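Long-range contacts in periplasmic cell division protein (SufI) (Aquifex aeolicus, PDB 6SYY), which is a multicopper oxidase that binds copper ions and probably oxidises its substrates with the help of a methionine-rich loop: residues Phe274-Glu280 with Glu299-Val305; Ser153-Phe157 with Arg251-Gly255; Gln394-Ile398 with Leu430-Asn434; His502-His508 with Met520-Asn526. All blocks are in the same frame, centred on the assembly; numbering follows the deposited sequence.

Interaction 1 (Phe274-Glu280 with Glu299-Val305)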
# COMPACT_ATOMS: atom_id res chain seq x y z
N PHE A 274 1.71 -15.81 -14.24
CA PHE A 274 2.35 -15.60 -12.95
C PHE A 274 1.30 -15.86 -11.87
O PHE A 274 0.13 -16.12 -12.17
CB PHE A 274 2.97 -14.20 -12.84
CG PHE A 274 2.00 -13.07 -13.04
CD1 PHE A 274 1.51 -12.36 -11.96
CD2 PHE A 274 1.59 -12.71 -14.32
CE1 PHE A 274 0.61 -11.32 -12.14
CE2 PHE A 274 0.69 -11.67 -14.51
CZ PHE A 274 0.21 -10.97 -13.41
N TRP A 275 1.73 -15.80 -10.61
CA TRP A 275 0.89 -16.23 -9.50
C TRP A 275 0.80 -15.14 -8.43
O TRP A 275 1.83 -14.65 -7.96
CB TRP A 275 1.43 -17.50 -8.86
CG TRP A 275 1.39 -18.68 -9.77
CD1 TRP A 275 0.44 -19.65 -9.81
CD2 TRP A 275 2.35 -19.02 -10.77
NE1 TRP A 275 0.74 -20.58 -10.78
CE2 TRP A 275 1.92 -20.21 -11.38
CE3 TRP A 275 3.54 -18.42 -11.22
CZ2 TRP A 275 2.62 -20.82 -12.41
CZ3 TRP A 275 4.24 -19.03 -12.24
CH2 TRP A 275 3.78 -20.22 -12.82
N VAL A 276 -0.42 -14.79 -8.05
CA VAL A 276 -0.63 -14.00 -6.85
C VAL A 276 -0.42 -14.92 -5.65
O VAL A 276 -1.06 -15.97 -5.54
CB VAL A 276 -2.04 -13.39 -6.83
CG1 VAL A 276 -2.27 -12.63 -5.52
CG2 VAL A 276 -2.24 -12.48 -8.02
N ILE A 277 0.49 -14.53 -4.76
CA ILE A 277 0.70 -15.30 -3.54
C ILE A 277 0.35 -14.52 -2.28
O ILE A 277 0.14 -15.15 -1.22
CB ILE A 277 2.14 -15.83 -3.45
CG1 ILE A 277 3.15 -14.67 -3.43
CG2 ILE A 277 2.42 -16.81 -4.59
CD1 ILE A 277 4.51 -15.06 -2.87
N GLY A 278 0.24 -13.20 -2.33
CA GLY A 278 -0.05 -12.44 -1.14
C GLY A 278 -0.70 -11.12 -1.47
O GLY A 278 -0.58 -10.60 -2.58
N VAL A 279 -1.41 -10.58 -0.47
CA VAL A 279 -2.02 -9.26 -0.56
C VAL A 279 -1.60 -8.46 0.66
O VAL A 279 -0.65 -8.83 1.36
CB VAL A 279 -3.55 -9.36 -0.69
CG1 VAL A 279 -3.94 -9.95 -2.04
CG2 VAL A 279 -4.11 -10.22 0.43
N GLU A 280 -2.31 -7.35 0.93
CA GLU A 280 -1.88 -6.44 1.98
C GLU A 280 -1.73 -7.14 3.33
O GLU A 280 -0.79 -6.87 4.08
CB GLU A 280 -2.86 -5.27 2.11
CG GLU A 280 -3.10 -4.52 0.83
CD GLU A 280 -4.22 -5.11 0.02
OE1 GLU A 280 -5.37 -5.09 0.51
OE2 GLU A 280 -3.95 -5.62 -1.09
N GLU A 299 -2.94 -0.69 -2.16
CA GLU A 299 -2.87 -2.13 -2.29
C GLU A 299 -1.42 -2.59 -2.43
O GLU A 299 -0.55 -1.84 -2.89
CB GLU A 299 -3.68 -2.61 -3.50
CG GLU A 299 -5.19 -2.57 -3.31
CD GLU A 299 -5.93 -3.29 -4.42
OE1 GLU A 299 -5.68 -2.98 -5.61
OE2 GLU A 299 -6.76 -4.18 -4.12
N ARG A 300 -1.17 -3.82 -1.99
CA ARG A 300 0.10 -4.49 -2.21
C ARG A 300 -0.18 -5.91 -2.68
O ARG A 300 -0.95 -6.63 -2.03
CB ARG A 300 0.98 -4.50 -0.95
CG ARG A 300 1.53 -3.13 -0.54
CD ARG A 300 0.67 -2.48 0.51
NE ARG A 300 0.61 -3.29 1.73
CZ ARG A 300 -0.26 -3.10 2.71
NH1 ARG A 300 -1.17 -2.13 2.61
NH2 ARG A 300 -0.24 -3.89 3.78
N ILE A 301 0.41 -6.30 -3.80
CA ILE A 301 0.22 -7.62 -4.38
C ILE A 301 1.59 -8.29 -4.46
O ILE A 301 2.51 -7.76 -5.11
CB ILE A 301 -0.44 -7.56 -5.76
CG1 ILE A 301 -1.67 -6.65 -5.73
CG2 ILE A 301 -0.83 -8.96 -6.24
CD1 ILE A 301 -2.78 -7.14 -4.82
N ASP A 302 1.74 -9.43 -3.79
CA ASP A 302 2.93 -10.26 -3.93
C ASP A 302 2.70 -11.29 -5.03
O ASP A 302 1.72 -12.04 -4.98
CB ASP A 302 3.26 -10.97 -2.61
CG ASP A 302 3.81 -10.03 -1.55
OD1 ASP A 302 3.19 -8.98 -1.30
OD2 ASP A 302 4.86 -10.36 -0.95
N ILE A 303 3.60 -11.33 -6.01
CA ILE A 303 3.49 -12.27 -7.11
C ILE A 303 4.76 -13.09 -7.24
O ILE A 303 5.85 -12.65 -6.85
CB ILE A 303 3.18 -11.57 -8.46
CG1 ILE A 303 4.34 -10.66 -8.87
CG2 ILE A 303 1.84 -10.83 -8.38
CD1 ILE A 303 4.25 -10.16 -10.30
N LEU A 304 4.61 -14.29 -7.78
CA LEU A 304 5.72 -15.14 -8.21
C LEU A 304 5.72 -15.18 -9.73
O LEU A 304 4.68 -15.41 -10.35
CB LEU A 304 5.60 -16.56 -7.66
CG LEU A 304 5.79 -16.82 -6.16
CD1 LEU A 304 5.60 -18.31 -5.87
CD2 LEU A 304 7.14 -16.34 -5.66
N VAL A 305 6.88 -14.94 -10.33
CA VAL A 305 7.06 -14.99 -11.78
C VAL A 305 8.15 -16.00 -12.07
O VAL A 305 9.27 -15.88 -11.55
CB VAL A 305 7.41 -13.61 -12.36
CG1 VAL A 305 7.50 -13.69 -13.87
CG2 VAL A 305 6.37 -12.59 -11.95
O HOH W 1 2.20 -9.33 1.30

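Interaction 2 (Ser153-Phe157 with Arg251-Gly255)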
# COMPACT_ATOMS: atom_id res chain seq x y z
N SER A 153 3.09 -12.22 8.08
CA SER A 153 4.17 -11.86 7.17
C SER A 153 3.60 -11.36 5.86
O SER A 153 2.56 -11.84 5.39
CB SER A 153 5.08 -13.05 6.92
OG SER A 153 4.39 -14.09 6.25
N GLY A 154 4.27 -10.38 5.27
CA GLY A 154 3.80 -9.81 4.02
C GLY A 154 4.43 -8.46 3.79
O GLY A 154 5.40 -8.07 4.45
N THR A 155 3.85 -7.74 2.83
CA THR A 155 4.36 -6.44 2.39
C THR A 155 3.48 -5.33 2.95
O THR A 155 2.28 -5.25 2.63
CB THR A 155 4.40 -6.36 0.87
OG1 THR A 155 5.22 -7.43 0.36
CG2 THR A 155 4.97 -5.02 0.43
N TYR A 156 4.06 -4.47 3.77
CA TYR A 156 3.36 -3.36 4.38
C TYR A 156 4.00 -2.06 3.90
O TYR A 156 4.87 -2.05 3.03
CB TYR A 156 3.34 -3.52 5.90
CG TYR A 156 2.59 -4.78 6.32
CD1 TYR A 156 1.26 -4.73 6.72
CD2 TYR A 156 3.21 -6.03 6.29
CE1 TYR A 156 0.57 -5.87 7.09
CE2 TYR A 156 2.53 -7.18 6.66
CZ TYR A 156 1.21 -7.10 7.06
OH TYR A 156 0.53 -8.24 7.42
N PHE A 157 3.56 -0.94 4.47
CA PHE A 157 3.65 0.35 3.80
C PHE A 157 3.69 1.42 4.88
O PHE A 157 2.80 1.48 5.72
CB PHE A 157 2.43 0.51 2.87
CG PHE A 157 2.44 1.73 1.99
CD1 PHE A 157 3.60 2.46 1.76
CD2 PHE A 157 1.26 2.15 1.39
CE1 PHE A 157 3.58 3.58 0.94
CE2 PHE A 157 1.23 3.28 0.57
CZ PHE A 157 2.39 3.99 0.35
N ARG A 251 7.21 -7.85 -4.83
CA ARG A 251 6.28 -7.22 -3.90
C ARG A 251 5.85 -5.90 -4.52
O ARG A 251 6.54 -4.89 -4.40
CB ARG A 251 6.92 -7.01 -2.54
CG ARG A 251 7.33 -8.30 -1.88
CD ARG A 251 8.14 -8.03 -0.64
NE ARG A 251 8.67 -9.27 -0.08
CZ ARG A 251 8.14 -9.92 0.95
NH1 ARG A 251 7.06 -9.44 1.55
NH2 ARG A 251 8.70 -11.03 1.39
N ILE A 252 4.71 -5.92 -5.20
CA ILE A 252 4.23 -4.74 -5.91
C ILE A 252 3.47 -3.86 -4.93
O ILE A 252 2.51 -4.30 -4.30
CB ILE A 252 3.36 -5.12 -7.11
CG1 ILE A 252 4.16 -5.99 -8.08
CG2 ILE A 252 2.84 -3.86 -7.79
CD1 ILE A 252 3.32 -6.63 -9.15
N LEU A 253 3.92 -2.62 -4.78
CA LEU A 253 3.27 -1.64 -3.92
C LEU A 253 2.91 -0.44 -4.77
O LEU A 253 3.80 0.20 -5.34
CB LEU A 253 4.18 -1.25 -2.75
CG LEU A 253 3.60 -0.34 -1.66
CD1 LEU A 253 4.32 -0.59 -0.35
CD2 LEU A 253 3.70 1.13 -2.03
N ASN A 254 1.62 -0.14 -4.87
CA ASN A 254 1.17 1.05 -5.58
C ASN A 254 1.32 2.23 -4.63
O ASN A 254 0.51 2.42 -3.73
CB ASN A 254 -0.27 0.89 -6.06
CG ASN A 254 -0.71 2.05 -6.93
OD1 ASN A 254 -0.12 3.12 -6.92
ND2 ASN A 254 -1.77 1.83 -7.70
N GLY A 255 2.37 3.03 -4.85
CA GLY A 255 2.61 4.21 -4.04
C GLY A 255 2.21 5.47 -4.77
O GLY A 255 2.72 6.55 -4.47

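Interaction 3 (Gln394-Ile398 with Leu430-Asn434)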
# COMPACT_ATOMS: atom_id res chain seq x y z
N GLN A 394 -23.17 -7.75 12.44
CA GLN A 394 -23.78 -6.46 12.18
C GLN A 394 -23.36 -5.96 10.80
O GLN A 394 -22.22 -6.16 10.37
CB GLN A 394 -23.38 -5.44 13.24
CG GLN A 394 -23.80 -5.81 14.65
CD GLN A 394 -23.43 -4.74 15.66
OE1 GLN A 394 -23.25 -3.57 15.30
NE2 GLN A 394 -23.32 -5.12 16.92
N VAL A 395 -24.29 -5.30 10.11
CA VAL A 395 -24.02 -4.70 8.82
C VAL A 395 -23.85 -3.20 9.01
O VAL A 395 -24.64 -2.56 9.72
CB VAL A 395 -25.13 -5.00 7.81
CG1 VAL A 395 -24.82 -4.34 6.47
CG2 VAL A 395 -25.31 -6.50 7.65
N GLN A 396 -22.82 -2.64 8.40
CA GLN A 396 -22.57 -1.20 8.40
C GLN A 396 -22.48 -0.77 6.94
O GLN A 396 -21.53 -1.13 6.24
CB GLN A 396 -21.28 -0.88 9.16
CG GLN A 396 -21.28 0.47 9.84
CD GLN A 396 -22.37 0.59 10.89
OE1 GLN A 396 -22.28 0.01 11.97
NE2 GLN A 396 -23.42 1.34 10.56
N ARG A 397 -23.48 -0.03 6.48
CA ARG A 397 -23.51 0.42 5.09
C ARG A 397 -22.80 1.76 4.96
O ARG A 397 -23.18 2.74 5.61
CB ARG A 397 -24.93 0.53 4.55
CG ARG A 397 -24.98 1.10 3.15
CD ARG A 397 -26.35 0.93 2.54
NE ARG A 397 -27.38 1.51 3.38
CZ ARG A 397 -28.68 1.25 3.23
NH1 ARG A 397 -29.08 0.41 2.29
NH2 ARG A 397 -29.57 1.82 4.04
N ILE A 398 -21.77 1.79 4.12
CA ILE A 398 -20.93 2.96 3.91
C ILE A 398 -21.19 3.44 2.49
O ILE A 398 -20.73 2.82 1.52
CB ILE A 398 -19.45 2.64 4.13
CG1 ILE A 398 -19.22 2.13 5.55
CG2 ILE A 398 -18.59 3.86 3.84
CD1 ILE A 398 -19.69 3.08 6.61
N LEU A 430 -18.00 7.73 13.01
CA LEU A 430 -19.12 7.41 12.13
C LEU A 430 -19.96 6.29 12.72
O LEU A 430 -21.20 6.33 12.67
CB LEU A 430 -18.61 7.03 10.75
CG LEU A 430 -19.71 6.83 9.71
CD1 LEU A 430 -20.44 8.14 9.45
CD2 LEU A 430 -19.15 6.24 8.41
N PHE A 431 -19.31 5.27 13.28
CA PHE A 431 -20.01 4.18 13.93
C PHE A 431 -19.09 3.61 15.00
O PHE A 431 -17.88 3.86 15.00
CB PHE A 431 -20.43 3.09 12.93
CG PHE A 431 -19.28 2.41 12.25
CD1 PHE A 431 -18.76 2.92 11.07
CD2 PHE A 431 -18.72 1.26 12.78
CE1 PHE A 431 -17.70 2.30 10.45
CE2 PHE A 431 -17.65 0.64 12.16
CZ PHE A 431 -17.14 1.16 10.99
N GLU A 432 -19.67 2.84 15.91
CA GLU A 432 -18.96 2.29 17.05
C GLU A 432 -19.27 0.80 17.16
O GLU A 432 -20.41 0.38 16.91
CB GLU A 432 -19.36 3.02 18.34
CG GLU A 432 -18.67 2.53 19.59
CD GLU A 432 -19.02 3.38 20.80
OE1 GLU A 432 -19.54 4.50 20.60
OE2 GLU A 432 -18.78 2.93 21.93
N GLN A 433 -18.26 0.02 17.51
CA GLN A 433 -18.41 -1.42 17.68
C GLN A 433 -17.78 -1.85 19.01
O GLN A 433 -16.93 -1.16 19.56
CB GLN A 433 -17.76 -2.20 16.53
CG GLN A 433 -18.27 -1.82 15.14
CD GLN A 433 -19.73 -2.19 14.93
OE1 GLN A 433 -20.29 -3.00 15.67
NE2 GLN A 433 -20.34 -1.59 13.92
N ASN A 434 -18.23 -2.99 19.51
CA ASN A 434 -17.61 -3.60 20.67
C ASN A 434 -16.46 -4.49 20.23
O ASN A 434 -16.47 -5.05 19.13
CB ASN A 434 -18.62 -4.41 21.47
CG ASN A 434 -19.57 -3.54 22.26
OD1 ASN A 434 -19.18 -2.50 22.77
ND2 ASN A 434 -20.82 -3.97 22.36

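Interaction 4 (His502-His508 with Met520-Asn526). With CU (copper (II) ion), chain C.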
# COMPACT_ATOMS: atom_id res chain seq x y z
N HIS A 502 -10.29 1.62 24.43
CA HIS A 502 -11.00 1.78 23.17
C HIS A 502 -10.05 2.32 22.10
O HIS A 502 -9.02 2.93 22.40
CB HIS A 502 -12.21 2.70 23.34
CG HIS A 502 -11.84 4.12 23.62
ND1 HIS A 502 -11.64 4.60 24.90
CD2 HIS A 502 -11.65 5.18 22.79
CE1 HIS A 502 -11.34 5.89 24.84
NE2 HIS A 502 -11.34 6.26 23.57
N GLN A 503 -10.41 2.09 20.84
CA GLN A 503 -9.55 2.41 19.71
C GLN A 503 -10.28 3.34 18.75
O GLN A 503 -11.47 3.18 18.50
CB GLN A 503 -9.13 1.14 18.97
CG GLN A 503 -8.36 0.16 19.82
CD GLN A 503 -7.04 0.73 20.29
OE1 GLN A 503 -6.27 1.28 19.49
NE2 GLN A 503 -6.76 0.62 21.58
N ILE A 504 -9.54 4.31 18.22
CA ILE A 504 -10.05 5.24 17.22
C ILE A 504 -9.30 4.96 15.93
O ILE A 504 -8.10 5.24 15.82
CB ILE A 504 -9.89 6.70 17.65
CG1 ILE A 504 -10.60 6.94 18.98
CG2 ILE A 504 -10.43 7.62 16.57
CD1 ILE A 504 -12.07 6.53 18.97
N TYR A 505 -10.01 4.43 14.94
CA TYR A 505 -9.40 4.03 13.68
C TYR A 505 -10.02 4.82 12.54
O TYR A 505 -11.19 5.22 12.60
CB TYR A 505 -9.56 2.53 13.45
CG TYR A 505 -8.70 1.68 14.37
CD1 TYR A 505 -7.36 2.00 14.58
CD2 TYR A 505 -9.23 0.58 15.02
CE1 TYR A 505 -6.57 1.23 15.41
CE2 TYR A 505 -8.45 -0.20 15.86
CZ TYR A 505 -7.12 0.13 16.05
OH TYR A 505 -6.33 -0.64 16.88
N LEU A 506 -9.23 5.06 11.51
CA LEU A 506 -9.69 5.79 10.34
C LEU A 506 -10.38 4.86 9.35
O LEU A 506 -10.09 3.66 9.28
CB LEU A 506 -8.53 6.49 9.65
CG LEU A 506 -7.90 7.65 10.40
CD1 LEU A 506 -6.72 8.18 9.62
CD2 LEU A 506 -8.93 8.74 10.63
N LEU A 507 -11.31 5.43 8.59
CA LEU A 507 -11.86 4.81 7.38
C LEU A 507 -11.85 5.89 6.32
O LEU A 507 -12.45 6.96 6.52
CB LEU A 507 -13.27 4.26 7.62
CG LEU A 507 -14.01 3.56 6.48
CD1 LEU A 507 -15.04 2.60 7.04
CD2 LEU A 507 -14.71 4.55 5.56
N HIS A 508 -11.18 5.64 5.20
CA HIS A 508 -10.96 6.69 4.23
C HIS A 508 -10.63 6.09 2.87
O HIS A 508 -10.20 4.94 2.76
CB HIS A 508 -9.83 7.64 4.67
CG HIS A 508 -8.47 7.00 4.70
ND1 HIS A 508 -7.56 7.13 3.67
CD2 HIS A 508 -7.87 6.22 5.63
CE1 HIS A 508 -6.46 6.47 3.97
NE2 HIS A 508 -6.62 5.91 5.16
N MET A 520 -12.70 10.93 4.67
CA MET A 520 -12.06 10.26 5.79
C MET A 520 -12.92 10.47 7.03
O MET A 520 -13.39 11.59 7.27
CB MET A 520 -10.65 10.82 5.99
CG MET A 520 -9.98 10.50 7.30
SD MET A 520 -8.30 11.17 7.34
CE MET A 520 -8.56 12.81 6.68
N VAL A 521 -13.15 9.40 7.79
CA VAL A 521 -13.91 9.46 9.04
C VAL A 521 -13.21 8.59 10.08
O VAL A 521 -12.33 7.79 9.76
CB VAL A 521 -15.37 8.99 8.88
CG1 VAL A 521 -16.16 9.94 7.99
CG2 VAL A 521 -15.43 7.57 8.34
N ASN A 522 -13.62 8.76 11.33
CA ASN A 522 -13.23 7.85 12.40
C ASN A 522 -14.31 6.80 12.59
O ASN A 522 -15.49 7.04 12.33
CB ASN A 522 -13.04 8.59 13.73
CG ASN A 522 -11.94 9.64 13.69
OD1 ASN A 522 -10.88 9.44 13.10
ND2 ASN A 522 -12.18 10.76 14.35
N TYR A 523 -13.90 5.63 13.06
CA TYR A 523 -14.81 4.70 13.71
C TYR A 523 -14.14 4.23 14.99
O TYR A 523 -12.94 4.42 15.20
CB TYR A 523 -15.21 3.52 12.80
CG TYR A 523 -14.14 2.48 12.58
CD1 TYR A 523 -14.12 1.30 13.32
CD2 TYR A 523 -13.14 2.66 11.63
CE1 TYR A 523 -13.15 0.34 13.13
CE2 TYR A 523 -12.16 1.70 11.42
CZ TYR A 523 -12.17 0.54 12.17
OH TYR A 523 -11.21 -0.42 11.98
N ARG A 524 -14.94 3.65 15.88
CA ARG A 524 -14.49 3.33 17.23
C ARG A 524 -14.71 1.85 17.52
O ARG A 524 -15.75 1.29 17.15
CB ARG A 524 -15.23 4.18 18.26
CG ARG A 524 -14.75 4.01 19.69
CD ARG A 524 -15.64 4.82 20.63
NE ARG A 524 -15.46 4.45 22.03
CZ ARG A 524 -15.00 5.26 22.97
NH1 ARG A 524 -14.67 6.51 22.67
NH2 ARG A 524 -14.87 4.83 24.22
N VAL A 525 -13.74 1.23 18.17
CA VAL A 525 -13.88 -0.12 18.71
C VAL A 525 -13.55 -0.06 20.20
O VAL A 525 -12.45 0.36 20.57
CB VAL A 525 -12.98 -1.14 18.01
CG1 VAL A 525 -13.29 -2.55 18.52
CG2 VAL A 525 -13.14 -1.06 16.50
N ASN A 526 -14.49 -0.48 21.04
CA ASN A 526 -14.32 -0.35 22.48
C ASN A 526 -13.32 -1.39 22.99
O ASN A 526 -12.85 -2.27 22.25
CB ASN A 526 -15.66 -0.48 23.19
CG ASN A 526 -16.60 0.66 22.84
OD1 ASN A 526 -16.20 1.83 22.81
ND2 ASN A 526 -17.85 0.33 22.54
CU CU C . -4.74 5.87 6.34

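Interaction 1 (Phe274-Glu280 with Glu299-Val305)
A classic beta bulge interrupts this antiparallel strand pair in a cupredoxin-like domain of the multicopper oxidase. Ile-277 and Gly-278 both face Asp-302. Their amides reach the same carbonyl, at 2.8 Å from Ile-277 N to Asp-302 O and 3.2 Å from Gly-278 N to Asp-302 O. Both donors come from one face of the carbonyl plane. Asp-302 N returns a bond to Gly-278 O. Before the bulge, Trp-275 and Leu-304 form a regular hydrogen-bonded pair. Ile-277 lies at the bulge, and its CG2 meets Leu-304 CG at 3.7 Å, the two side chains crossing at about a right angle. On the face of Val-276 and Ile-303, Val-276 CG1 packs on Ile-301 CG2, and the Phe-274 ring meets Ile-303 through CD1. Ile-293 touches all four of these side chains.

At the far end Arg-300 bends at chi2 (97°) and chi3 (61°). This curls its guanidinium over Glu-280, whose CB lies 3.3 Å above the guanidinium plane. The Arg-300 charge is paired with Asp-479, its NE bonds to Thr-155 O, and the nearest side-chain atoms of Arg-300 and the copper ligand His-120 are about 3 Å apart. A leucine in place of Arg-300 would probably leave Asp-479 without its ion-pair mate and Thr-155 O without this donor. The carboxylates of Glu-280 and Glu-299 lie close together, and Lys-478 bridges both, which probably offsets their repulsion. One water donates to Val-279 O at 2.9 Å and, weakly, to Asp-302 OD1, whose carboxylate also pairs with Arg-249.

Interaction 2 (Ser153-Phe157 with Arg251-Gly255)
The Phe-157 ring carries Leu-253 on one face. Leu-253 CD2 sits over the ring centre, 3.9 Å from the centroid and 11° off the normal, a CH-pi contact. The other methyl, CD1, reaches Phe-157 CD1 at 3.8 Å. The second flat group is the guanidinium of Arg-251, which meets the 153-157 segment at its edge. Gly-154 C lies there, near the guanidinium plane. Arg-251 NH1 gives a hydrogen bond to Thr-155 OG1 at 3.0 Å, with the acceptor close to that plane.

Extended from CG to NE, the Arg-251 chain carries its methylenes past the threonine hydroxyl, and NH1 then binds it. Thr-155 OG1 points beside its own backbone N (chi1 -58°) and also bonds to Asp-302 OD1. Arg-251 NE makes a salt bridge with Asp-200. A methionine in place of Arg-251 would probably leave Asp-200 without its ion-pair mate and Thr-155 OG1 without this donor.

The two strands run roughly parallel, 24° apart, with axes 8.3 Å from each other. They belong to different sheets, and side chains fill the gap between the first and second cupredoxin-like domains. Phe-157 also meets the ring of His-159, a copper ligand. The contact thus has a polar end, where two arginine nitrogens are held by separate partners, and an apolar end that packs close to the copper site.

Interaction 3 (Gln394-Ile398 with Leu430-Asn434)
The touching parts of 394-398 and 430-434 run nearly antiparallel, 161° apart end to end, but even the CA atoms of Gln-396 and Phe-431 are 8.1 Å apart. Side chains therefore carry the whole contact. The two segments belong to the two facing sheets of the third cupredoxin-like domain, a beta sandwich.

Gln-396 lies over one face of the Phe-431 ring. Its CG is 3.8 Å from the ring centroid, a CH-pi contact offset to the Phe-431 CG and CD1 side of the ring. The bend at chi2 (61°) carries the amide off the ring to the CB side of Phe-431, its plane 19° from that of the ring. Gln-396 CD comes 3.8 Å from Phe-431 CB. The glutamine and the phenylalanine lie alongside and head opposite ways. Phe-431 also meets the ring of Tyr-523, with the planes close to parallel, so the phenylalanine links the glutamine to strand 520-525.

Farther along, Ile-398 CD1 touches Leu-430 CD2 at 3.7 Å. The same methyl approaches Phe-431 CE1 more loosely, at 4.4 Å. Ile-409 touches both Ile-398 and Leu-430 and extends this apolar cluster.

At the other end Gln-394 meets Gln-433. Gln-433 also packs on Val-439 of strand 437-445. The chemistry is thus graded: isoleucine and leucine methyls pack at one end, glutamine amides gather at the other, and between them Gln-396 offers its aliphatic CG to the aromatic face while its amide sits beside Gln-433.

Interaction 4 (His502-His508 with Met520-Asn526)
The guanidinium of Arg-524 lies flat on the imidazole of His-502, with centres 3.6 Å apart and planes at 9°. Arg-524 NH2 is 3.2 Å from His-502 CG. The arginine is held in this pose from its edge: NE gives a nearly straight bond to Asn-526 OD1 at 2.8 Å, in the guanidinium plane. His-502 NE2 bonds to Asn-425 O, which probably fixes the ring's turn.

The strands form a regular antiparallel ladder in the third cupredoxin-like domain, with three hydrogen-bonded pairs: Gln-503 with Val-525, Tyr-505 with Tyr-523, and Leu-507 with Val-521. On the face of the tyrosines, Tyr-523 CE2 presses on Tyr-505 CB at 3.4 Å. Their rings meet obliquely, planes at 50°. Tyr-523 OH bonds to the backbone O of His-456, a copper ligand.

On the face of His-508, Leu-506 CD2 packs on Met-520 CG at 3.9 Å. The CB atoms of His-508 and Met-520 meet at 3.5 Å. With CG set between the backbone N and the carbonyl carbon (chi1 67°), the His-508 ring leaves the strand pair, and its NE2 binds copper at 2.2 Å, an ion that His-161 and His-456 also hold.

Interaction 2 comes first along the chain, then 1, 3 and 4. Interactions 1 and 2 have centres about 9 Å apart and meet through neighbouring strands 247-254 and 300-306, where Ile-252 N probably bonds to Ile-301 O. Interactions 3 and 4 have centres about 10 Å apart and share a sheet through strands 432-433 and 520-525; Leu-430 N probably bonds to Asn-522 O. The two pairs do not touch: the nearest atoms of interactions 2 and 4 are about 9 Å apart. Interactions 1 and 2 approach the copper cluster from the second cupredoxin-like domain and its border with the first, and interaction 4 supplies a ligand from the C-terminal domain, so the site draws on distant sequence.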